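PDB 4H40: putative cell adhesion protein from Bacteroides fragilis, which probably serves as a fimbrillin-like structural subunit of cell-surface pili and is thought to contribute to cell adhesion. Local coordinates for residues 41-46 against 147-152; 92-97 against 121-126; 193-198 against 274-279. One frame throughout, in Å; residues are numbered along the deposited sequence.

Contact 1 (41-46 against 147-152)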
loop_
_atom_site.group_PDB
_atom_site.type_symbol
_atom_site.label_atom_id
_atom_site.label_comp_id
_atom_site.label_asym_id
_atom_site.label_seq_id
_atom_site.Cartn_x
_atom_site.Cartn_y
_atom_site.Cartn_z
ATOM N N GLU B 41 -12.963 25.059 9.612
ATOM C CA GLU B 41 -11.525 24.855 9.768
ATOM C C GLU B 41 -10.848 24.025 8.665
ATOM O O GLU B 41 -9.647 24.188 8.466
ATOM C CB GLU B 41 -11.248 24.193 11.128
ATOM C CG GLU B 41 -11.486 25.112 12.316
ATOM C CD GLU B 41 -10.560 26.310 12.422
ATOM O OE1 GLU B 41 -9.330 26.108 12.548
ATOM O OE2 GLU B 41 -11.073 27.454 12.389
ATOM N N THR B 42 -11.573 23.115 8.000
ATOM C CA THR B 42 -11.004 22.230 6.986
ATOM C C THR B 42 -10.435 23.015 5.788
ATOM O O THR B 42 -9.337 22.692 5.311
ATOM C CB THR B 42 -12.067 21.207 6.569
ATOM O OG1 THR B 42 -12.235 20.279 7.640
ATOM C CG2 THR B 42 -11.711 20.445 5.302
ATOM N N LEU B 43 -11.156 24.054 5.338
ATOM C CA LEU B 43 -10.785 24.823 4.156
ATOM C C LEU B 43 -10.129 26.171 4.447
ATOM O O LEU B 43 -9.802 26.884 3.490
ATOM C CB LEU B 43 -12.038 25.068 3.291
ATOM C CG LEU B 43 -12.876 23.875 2.874
ATOM C CD1 LEU B 43 -14.017 24.324 2.021
ATOM C CD2 LEU B 43 -12.042 22.822 2.176
ATOM N N LYS B 44 -9.935 26.536 5.727
ATOM C CA LYS B 44 -9.386 27.856 6.071
ATOM C C LYS B 44 -8.066 28.160 5.321
ATOM O O LYS B 44 -7.990 29.219 4.688
ATOM C CB LYS B 44 -9.256 28.109 7.602
ATOM C CG LYS B 44 -8.362 27.166 8.400
ATOM C CD LYS B 44 -8.029 27.747 9.777
ATOM C CE LYS B 44 -6.879 27.033 10.448
ATOM N NZ LYS B 44 -6.474 27.714 11.708
ATOM N N ASP B 45 -7.094 27.221 5.301
ATOM C CA ASP B 45 -5.804 27.431 4.620
ATOM C C ASP B 45 -5.737 26.787 3.233
ATOM O O ASP B 45 -4.643 26.549 2.714
ATOM C CB ASP B 45 -4.655 26.892 5.481
ATOM C CG ASP B 45 -4.592 27.471 6.872
ATOM O OD1 ASP B 45 -5.009 28.644 7.051
ATOM O OD2 ASP B 45 -4.102 26.769 7.776
ATOM N N ARG B 46 -6.896 26.494 2.638
ATOM C CA ARG B 46 -6.946 25.883 1.321
ATOM C C ARG B 46 -7.009 26.953 0.251
ATOM O O ARG B 46 -7.789 27.905 0.390
ATOM C CB ARG B 46 -8.134 24.926 1.203
ATOM C CG ARG B 46 -7.921 23.612 1.954
ATOM C CD ARG B 46 -7.323 22.514 1.100
ATOM N NE ARG B 46 -8.111 22.234 -0.097
ATOM C CZ ARG B 46 -9.093 21.344 -0.149
ATOM N NH1 ARG B 46 -9.444 20.667 0.940
ATOM N NH2 ARG B 46 -9.745 21.135 -1.281
ATOM N N TYR B 147 -19.012 22.488 4.747
ATOM C CA TYR B 147 -18.033 23.530 5.094
ATOM C C TYR B 147 -18.662 24.885 4.970
ATOM O O TYR B 147 -19.502 25.085 4.095
ATOM C CB TYR B 147 -16.763 23.443 4.228
ATOM C CG TYR B 147 -16.334 22.021 3.944
ATOM C CD1 TYR B 147 -15.687 21.261 4.912
ATOM C CD2 TYR B 147 -16.658 21.404 2.738
ATOM C CE1 TYR B 147 -15.349 19.929 4.679
ATOM C CE2 TYR B 147 -16.330 20.071 2.496
ATOM C CZ TYR B 147 -15.675 19.336 3.471
ATOM O OH TYR B 147 -15.339 18.023 3.235
ATOM N N THR B 148 -18.278 25.816 5.846
ATOM C CA THR B 148 -18.864 27.159 5.891
ATOM C C THR B 148 -18.539 27.966 4.635
ATOM O O THR B 148 -19.400 28.703 4.129
ATOM C CB THR B 148 -18.425 27.912 7.165
ATOM O OG1 THR B 148 -17.004 28.060 7.180
ATOM C CG2 THR B 148 -18.868 27.216 8.438
ATOM N N GLN B 149 -17.310 27.804 4.121
ATOM C CA GLN B 149 -16.792 28.533 2.963
ATOM C C GLN B 149 -17.613 28.272 1.681
ATOM O O GLN B 149 -17.801 29.194 0.870
ATOM C CB GLN B 149 -15.311 28.162 2.737
ATOM C CG GLN B 149 -14.345 28.682 3.814
ATOM C CD GLN B 149 -14.162 27.774 5.023
ATOM O OE1 GLN B 149 -14.678 26.644 5.108
ATOM N NE2 GLN B 149 -13.375 28.242 5.979
ATOM N N THR B 150 -18.114 27.021 1.536
ATOM C CA THR B 150 -18.830 26.484 0.379
ATOM C C THR B 150 -20.345 26.306 0.619
ATOM O O THR B 150 -21.084 25.976 -0.320
ATOM C CB THR B 150 -18.197 25.139 -0.035
ATOM O OG1 THR B 150 -18.371 24.175 1.007
ATOM C CG2 THR B 150 -16.739 25.266 -0.363
ATOM N N ALA B 151 -20.810 26.547 1.859
ATOM C CA ALA B 151 -22.222 26.432 2.252
ATOM C C ALA B 151 -23.094 27.383 1.462
ATOM O O ALA B 151 -22.635 28.459 1.048
ATOM C CB ALA B 151 -22.377 26.698 3.738
HETATM N N MSE B 152 -24.355 26.965 1.252
HETATM C CA MSE B 152 -25.398 27.682 0.528
HETATM C C MSE B 152 -25.675 29.035 1.171
HETATM O O MSE B 152 -25.724 29.150 2.397
HETATM C CB MSE B 152 -26.676 26.829 0.484
HETATM C CG MSE B 152 -27.874 27.540 -0.117
HETATM SE SE MSE B 152 -29.482 26.461 -0.141
HETATM C CE MSE B 152 -29.716 26.205 1.767
#

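Contact 2 (92-97 against 121-126)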
loop_
_atom_site.group_PDB
_atom_site.type_symbol
_atom_site.label_atom_id
_atom_site.label_comp_id
_atom_site.label_asym_id
_atom_site.label_seq_id
_atom_site.Cartn_x
_atom_site.Cartn_y
_atom_site.Cartn_z
ATOM N N CYS B 92 -25.672 30.892 -21.116
ATOM C CA CYS B 92 -25.626 29.925 -22.205
ATOM C C CYS B 92 -26.779 28.925 -22.083
ATOM O O CYS B 92 -27.558 28.974 -21.125
ATOM C CB CYS B 92 -24.266 29.222 -22.250
ATOM S SG CYS B 92 -23.934 28.120 -20.846
ATOM N N GLU B 93 -26.910 28.058 -23.095
ATOM C CA GLU B 93 -27.904 26.990 -23.140
ATOM C C GLU B 93 -27.148 25.680 -23.166
ATOM O O GLU B 93 -26.171 25.550 -23.914
ATOM C CB GLU B 93 -28.845 27.145 -24.340
ATOM C CG GLU B 93 -29.812 28.316 -24.214
ATOM C CD GLU B 93 -30.790 28.284 -23.051
ATOM O OE1 GLU B 93 -31.278 27.188 -22.692
ATOM O OE2 GLU B 93 -31.088 29.374 -22.514
ATOM N N VAL B 94 -27.531 24.741 -22.289
ATOM C CA VAL B 94 -26.813 23.471 -22.185
ATOM C C VAL B 94 -27.741 22.267 -22.342
ATOM O O VAL B 94 -28.971 22.396 -22.244
ATOM C CB VAL B 94 -25.999 23.356 -20.864
ATOM C CG1 VAL B 94 -24.823 24.333 -20.840
ATOM C CG2 VAL B 94 -26.886 23.512 -19.627
ATOM N N ASP B 95 -27.119 21.091 -22.573
ATOM C CA ASP B 95 -27.800 19.804 -22.618
ATOM C C ASP B 95 -27.931 19.303 -21.157
ATOM O O ASP B 95 -27.439 19.968 -20.235
ATOM C CB ASP B 95 -27.049 18.802 -23.541
ATOM C CG ASP B 95 -25.655 18.324 -23.117
ATOM O OD1 ASP B 95 -25.206 18.684 -22.005
ATOM O OD2 ASP B 95 -25.020 17.573 -23.896
ATOM N N ASP B 96 -28.550 18.134 -20.935
ATOM C CA ASP B 96 -28.732 17.608 -19.578
ATOM C C ASP B 96 -27.393 17.261 -18.886
ATOM O O ASP B 96 -27.350 17.185 -17.659
ATOM C CB ASP B 96 -29.696 16.403 -19.576
ATOM C CG ASP B 96 -31.166 16.756 -19.786
ATOM O OD1 ASP B 96 -31.482 17.972 -19.938
ATOM O OD2 ASP B 96 -32.008 15.827 -19.761
ATOM N N ASN B 97 -26.298 17.137 -19.654
ATOM C CA ASN B 97 -24.976 16.825 -19.114
ATOM C C ASN B 97 -24.139 18.081 -18.847
ATOM O O ASN B 97 -23.019 17.966 -18.357
ATOM C CB ASN B 97 -24.242 15.874 -20.056
ATOM C CG ASN B 97 -24.854 14.493 -20.083
ATOM O OD1 ASN B 97 -25.292 14.007 -21.133
ATOM N ND2 ASN B 97 -24.955 13.845 -18.917
ATOM N N SER B 121 -21.399 22.303 -11.213
ATOM C CA SER B 121 -20.495 22.416 -12.356
ATOM C C SER B 121 -19.947 21.030 -12.673
ATOM O O SER B 121 -19.342 20.415 -11.784
ATOM C CB SER B 121 -19.379 23.426 -12.114
ATOM O OG SER B 121 -18.584 23.552 -13.281
ATOM N N PRO B 122 -20.226 20.458 -13.870
ATOM C CA PRO B 122 -20.947 21.027 -15.036
ATOM C C PRO B 122 -22.413 21.385 -14.763
ATOM O O PRO B 122 -23.003 20.892 -13.797
ATOM C CB PRO B 122 -20.863 19.902 -16.082
ATOM C CG PRO B 122 -19.659 19.109 -15.690
ATOM C CD PRO B 122 -19.703 19.114 -14.189
ATOM N N ALA B 123 -23.002 22.232 -15.643
ATOM C CA ALA B 123 -24.392 22.691 -15.534
ATOM C C ALA B 123 -25.379 21.564 -15.875
ATOM O O ALA B 123 -26.233 21.719 -16.761
ATOM C CB ALA B 123 -24.622 23.905 -16.431
ATOM N N LYS B 124 -25.248 20.425 -15.159
ATOM C CA LYS B 124 -26.087 19.238 -15.336
ATOM C C LYS B 124 -27.540 19.541 -14.968
ATOM O O LYS B 124 -27.796 20.402 -14.125
ATOM C CB LYS B 124 -25.560 18.044 -14.507
ATOM C CG LYS B 124 -24.254 17.462 -15.024
ATOM C CD LYS B 124 -23.949 16.120 -14.358
ATOM C CE LYS B 124 -23.720 15.056 -15.399
ATOM N NZ LYS B 124 -23.902 13.698 -14.833
ATOM N N ALA B 125 -28.490 18.847 -15.615
ATOM C CA ALA B 125 -29.918 19.025 -15.364
ATOM C C ALA B 125 -30.339 18.383 -14.034
ATOM O O ALA B 125 -29.817 17.332 -13.646
ATOM C CB ALA B 125 -30.720 18.435 -16.505
ATOM N N LEU B 126 -31.272 19.033 -13.333
ATOM C CA LEU B 126 -31.777 18.528 -12.062
ATOM C C LEU B 126 -32.742 17.390 -12.311
ATOM O O LEU B 126 -33.547 17.458 -13.243
ATOM C CB LEU B 126 -32.460 19.627 -11.231
ATOM C CG LEU B 126 -31.616 20.839 -10.864
ATOM C CD1 LEU B 126 -32.488 22.019 -10.528
ATOM C CD2 LEU B 126 -30.663 20.535 -9.741
#

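Contact 3 (193-198 against 274-279)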
loop_
_atom_site.group_PDB
_atom_site.type_symbol
_atom_site.label_atom_id
_atom_site.label_comp_id
_atom_site.label_asym_id
_atom_site.label_seq_id
_atom_site.Cartn_x
_atom_site.Cartn_y
_atom_site.Cartn_z
ATOM N N GLY B 193 14.385 -0.374 -19.674
ATOM C CA GLY B 193 14.110 -1.102 -20.904
ATOM C C GLY B 193 12.832 -0.725 -21.619
ATOM O O GLY B 193 12.498 -1.344 -22.629
ATOM N N VAL B 194 12.093 0.272 -21.101
ATOM C CA VAL B 194 10.827 0.710 -21.706
ATOM C C VAL B 194 11.118 1.907 -22.583
ATOM O O VAL B 194 11.576 2.947 -22.104
ATOM C CB VAL B 194 9.719 0.985 -20.660
ATOM C CG1 VAL B 194 8.434 1.451 -21.339
ATOM C CG2 VAL B 194 9.456 -0.264 -19.817
ATOM N N HIS B 195 10.918 1.725 -23.879
ATOM C CA HIS B 195 11.177 2.725 -24.899
ATOM C C HIS B 195 9.895 3.418 -25.282
ATOM O O HIS B 195 9.887 4.623 -25.491
ATOM C CB HIS B 195 11.824 2.064 -26.119
ATOM C CG HIS B 195 13.094 1.349 -25.800
ATOM N ND1 HIS B 195 14.170 2.009 -25.239
ATOM C CD2 HIS B 195 13.415 0.046 -25.952
ATOM C CE1 HIS B 195 15.109 1.091 -25.076
ATOM N NE2 HIS B 195 14.698 -0.105 -25.486
ATOM N N THR B 196 8.811 2.655 -25.409
ATOM C CA THR B 196 7.495 3.176 -25.767
ATOM C C THR B 196 6.478 2.630 -24.785
ATOM O O THR B 196 6.491 1.443 -24.462
ATOM C CB THR B 196 7.096 2.857 -27.225
ATOM O OG1 THR B 196 6.883 1.454 -27.355
ATOM C CG2 THR B 196 8.102 3.346 -28.241
ATOM N N LEU B 197 5.589 3.511 -24.331
ATOM C CA LEU B 197 4.555 3.220 -23.366
ATOM C C LEU B 197 3.323 4.011 -23.768
ATOM O O LEU B 197 3.323 5.239 -23.711
ATOM C CB LEU B 197 5.084 3.596 -21.965
ATOM C CG LEU B 197 4.129 3.716 -20.782
ATOM C CD1 LEU B 197 3.581 2.364 -20.368
ATOM C CD2 LEU B 197 4.815 4.427 -19.618
ATOM N N GLU B 198 2.284 3.299 -24.197
ATOM C CA GLU B 198 1.012 3.871 -24.633
ATOM C C GLU B 198 -0.133 3.177 -23.925
ATOM O O GLU B 198 0.066 2.116 -23.337
ATOM C CB GLU B 198 0.835 3.699 -26.157
ATOM C CG GLU B 198 1.827 4.439 -27.040
ATOM C CD GLU B 198 1.877 3.864 -28.445
ATOM O OE1 GLU B 198 2.552 2.825 -28.642
ATOM O OE2 GLU B 198 1.188 4.415 -29.334
ATOM N N LYS B 274 0.523 -0.699 -23.874
ATOM C CA LYS B 274 1.336 -1.156 -24.988
ATOM C C LYS B 274 2.772 -0.810 -24.649
ATOM O O LYS B 274 3.178 0.333 -24.807
ATOM C CB LYS B 274 0.866 -0.517 -26.305
ATOM C CG LYS B 274 1.343 -1.232 -27.552
ATOM C CD LYS B 274 0.756 -0.551 -28.763
ATOM C CE LYS B 274 0.866 -1.406 -29.997
ATOM N NZ LYS B 274 0.439 -0.651 -31.203
ATOM N N VAL B 275 3.512 -1.771 -24.115
ATOM C CA VAL B 275 4.913 -1.610 -23.714
ATOM C C VAL B 275 5.807 -2.121 -24.847
ATOM O O VAL B 275 5.676 -3.264 -25.265
ATOM C CB VAL B 275 5.224 -2.312 -22.362
ATOM C CG1 VAL B 275 6.648 -2.025 -21.911
ATOM C CG2 VAL B 275 4.231 -1.882 -21.288
ATOM N N ASN B 276 6.682 -1.249 -25.364
ATOM C CA ASN B 276 7.602 -1.529 -26.465
ATOM C C ASN B 276 6.905 -2.243 -27.640
ATOM O O ASN B 276 7.469 -3.166 -28.233
ATOM C CB ASN B 276 8.810 -2.325 -25.972
ATOM C CG ASN B 276 9.688 -1.576 -25.007
ATOM O OD1 ASN B 276 9.701 -0.341 -24.961
ATOM N ND2 ASN B 276 10.465 -2.313 -24.231
ATOM N N GLY B 277 5.694 -1.789 -27.965
ATOM C CA GLY B 277 4.879 -2.306 -29.062
ATOM C C GLY B 277 4.055 -3.545 -28.776
ATOM O O GLY B 277 3.253 -3.943 -29.619
ATOM N N ASN B 278 4.243 -4.182 -27.610
ATOM C CA ASN B 278 3.491 -5.391 -27.267
ATOM C C ASN B 278 2.394 -5.089 -26.236
ATOM O O ASN B 278 2.661 -4.389 -25.250
ATOM C CB ASN B 278 4.408 -6.499 -26.736
ATOM C CG ASN B 278 5.775 -6.587 -27.380
ATOM O OD1 ASN B 278 6.802 -6.334 -26.724
ATOM N ND2 ASN B 278 5.827 -6.961 -28.664
ATOM N N PRO B 279 1.165 -5.635 -26.421
ATOM C CA PRO B 279 0.099 -5.407 -25.429
ATOM C C PRO B 279 0.362 -6.157 -24.129
ATOM O O PRO B 279 0.778 -7.323 -24.155
ATOM C CB PRO B 279 -1.158 -5.950 -26.126
ATOM C CG PRO B 279 -0.777 -6.138 -27.559
ATOM C CD PRO B 279 0.677 -6.485 -27.518
HETATM O O HOH W 1 4.322 0.722 -27.234
#

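Contact 1 (41-46 against 147-152)
Leu43 reaches into the curve of the 147-152 loop and makes most of the apolar contact there. Its CD1 lies 3.6 Å from Tyr147 CB and 3.7 Å from Thr150 CG2, and the leucine side chain crosses those of both partners at about a right angle. Its chi1 (-54°) sets CG anti to the carbonyl carbon, and CD1 beyond it touches both Tyr147 and Thr150. Thr42 adds a second hydrocarbon contact further out along the tyrosine ring, its CG2 being 3.7 Å from Tyr147 CE1. Tyr24 and Ile178, both from neighbouring strands, also touch Leu43 and Thr150, so the patch runs on into the body of the fold.

The polar groups are held mainly from outside the two segments. Gln149 slides past Leu43 in the opposite direction; the bend at chi2 (87°) turns its CD towards Leu43, and OE1 lies 3.6 Å from Leu43 CB, while NE2 is hydrogen-bonded to Gly40 O just before the first segment. Thr42 OG1 is paired with Asp39 OD2, and Thr150 OG1, lying at the edge of the Tyr147 ring and in its plane, with Asp144 O. Towards the surface, Lys44 NZ forms a weak salt bridge with Glu41 OE1 at 3.4 Å.

Arg46 N bonds to Leu43 O at 3.1 Å and closes a type I beta turn from Leu43 to Arg46. The whole is loop-on-loop packing in an all-beta fimbrillin-like protein of the transthyretin clan, joining the connection between strands 23-24 and 56-62 to the one leading into strand 153-157.

Contact 2 (92-97 against 121-126)
The methyl group of Ala125 sits above the plane of the Asp96 carboxylate, displaced towards one oxygen, with Ala125 CB 3.5 Å from Asp96 OD1. Asp96 CG stands anti to its own carbonyl carbon (chi1 -73°), which puts CG 3.7 Å from Ala125 CB. At the neighbouring amide, Asn97 ND2 comes near Lys124 CE at 3.9 Å, the two side chains crossing obliquely. The third flat group is the peptide carbonyl of Asp96, whose oxygen accepts the one hydrogen bond between the segments: Ala125 N to Asp96 O, 2.9 Å and nearly straight at 167°, with the donor tilted 31° from the carbonyl plane. The same oxygen receives a CA-H...O contact from Lys124 CA.

Ala123 is the centre of an inverse gamma turn, closed by Lys124 N bonding to Pro122 O at 2.7 Å, and the peptide before Pro122 is cis. This bend follows directly on strand 113-121 and meets the turn after strand 88-94, so the contact joins the loops that leave the ends of two strands which do not pair with each other. Asp95 OD1 braces that turn through Ala99 N and, more weakly, Asn97 N.

Further in, Val94 CG2 packs 3.9 Å from Ala123 CB, beside Val100 and Ala75 of adjoining strands. Arg58 bonds to the carbonyl oxygens of Ala123 and Lys124, and Lys124 NZ forms a salt bridge with Glu138.

Contact 3 (193-198 against 274-279)
The amide of Asn276 grips the loop before strand 197-207 with three hydrogen bonds. Its OD1 accepts from His195 N at 2.6 Å, in the carbonyl plane and on a lone pair, and from Thr196 N at 3.2 Å, nearly along the C=O axis; ND2 donates to Gly193 O at 2.8 Å, in the plane of the amide. In Asn276, chi1 (-65°) sets CG towards the facing loop, and chi2 (-23°) turns OD1 to its two donors.

Asn276 N also bonds to Thr196 O at 2.8 Å, and the antiparallel ladder continues through the hydrogen-bonded pair Glu198-Lys274. Asn276 and Gly277 form the corner of a type I' turn from Val275 to Asn278, the classic tight Asn-Gly hairpin, here linking strands 266-275 and 278-287. A water accepts from Thr196 OG1 and Gly277 N and donates to Lys274 O and Glu198 OE1, bridging the hairpin tip and the neighbouring strand.

Glu198 and Lys274 lie side by side, pointing the same way, their charged atoms OE1 and NZ 4.8 Å apart. Towards the interior, Val194 CG2 meets Val275 CG1 at 3.9 Å, the valines crossing at about a right angle, with Val303 touching both.

In the fold
Contact 1 is partly buried, whereas contacts 2 and 3 lie at the surface. Contact 2 is nested along the chain inside the loop closed by contact 1, yet their nearest atoms stay about 11 Å apart; contact 3 follows in series, its centre 44 Å from that of contact 1 and on the opposite side of the chain's centre. Chemistry changes with place: two loops meet through hydrocarbon in 41-46/147-152, a single backbone bond joins the bends in 92-97/121-126, and 193-198/274-279 combines strand pairing with side-chain amide bonds and water. Contact 3 belongs to a four-stranded antiparallel sheet and also touches strand 177-190, on which contact 1 packs together with 23-24; contact 2 lies at the ends of 88-94 and 113-121.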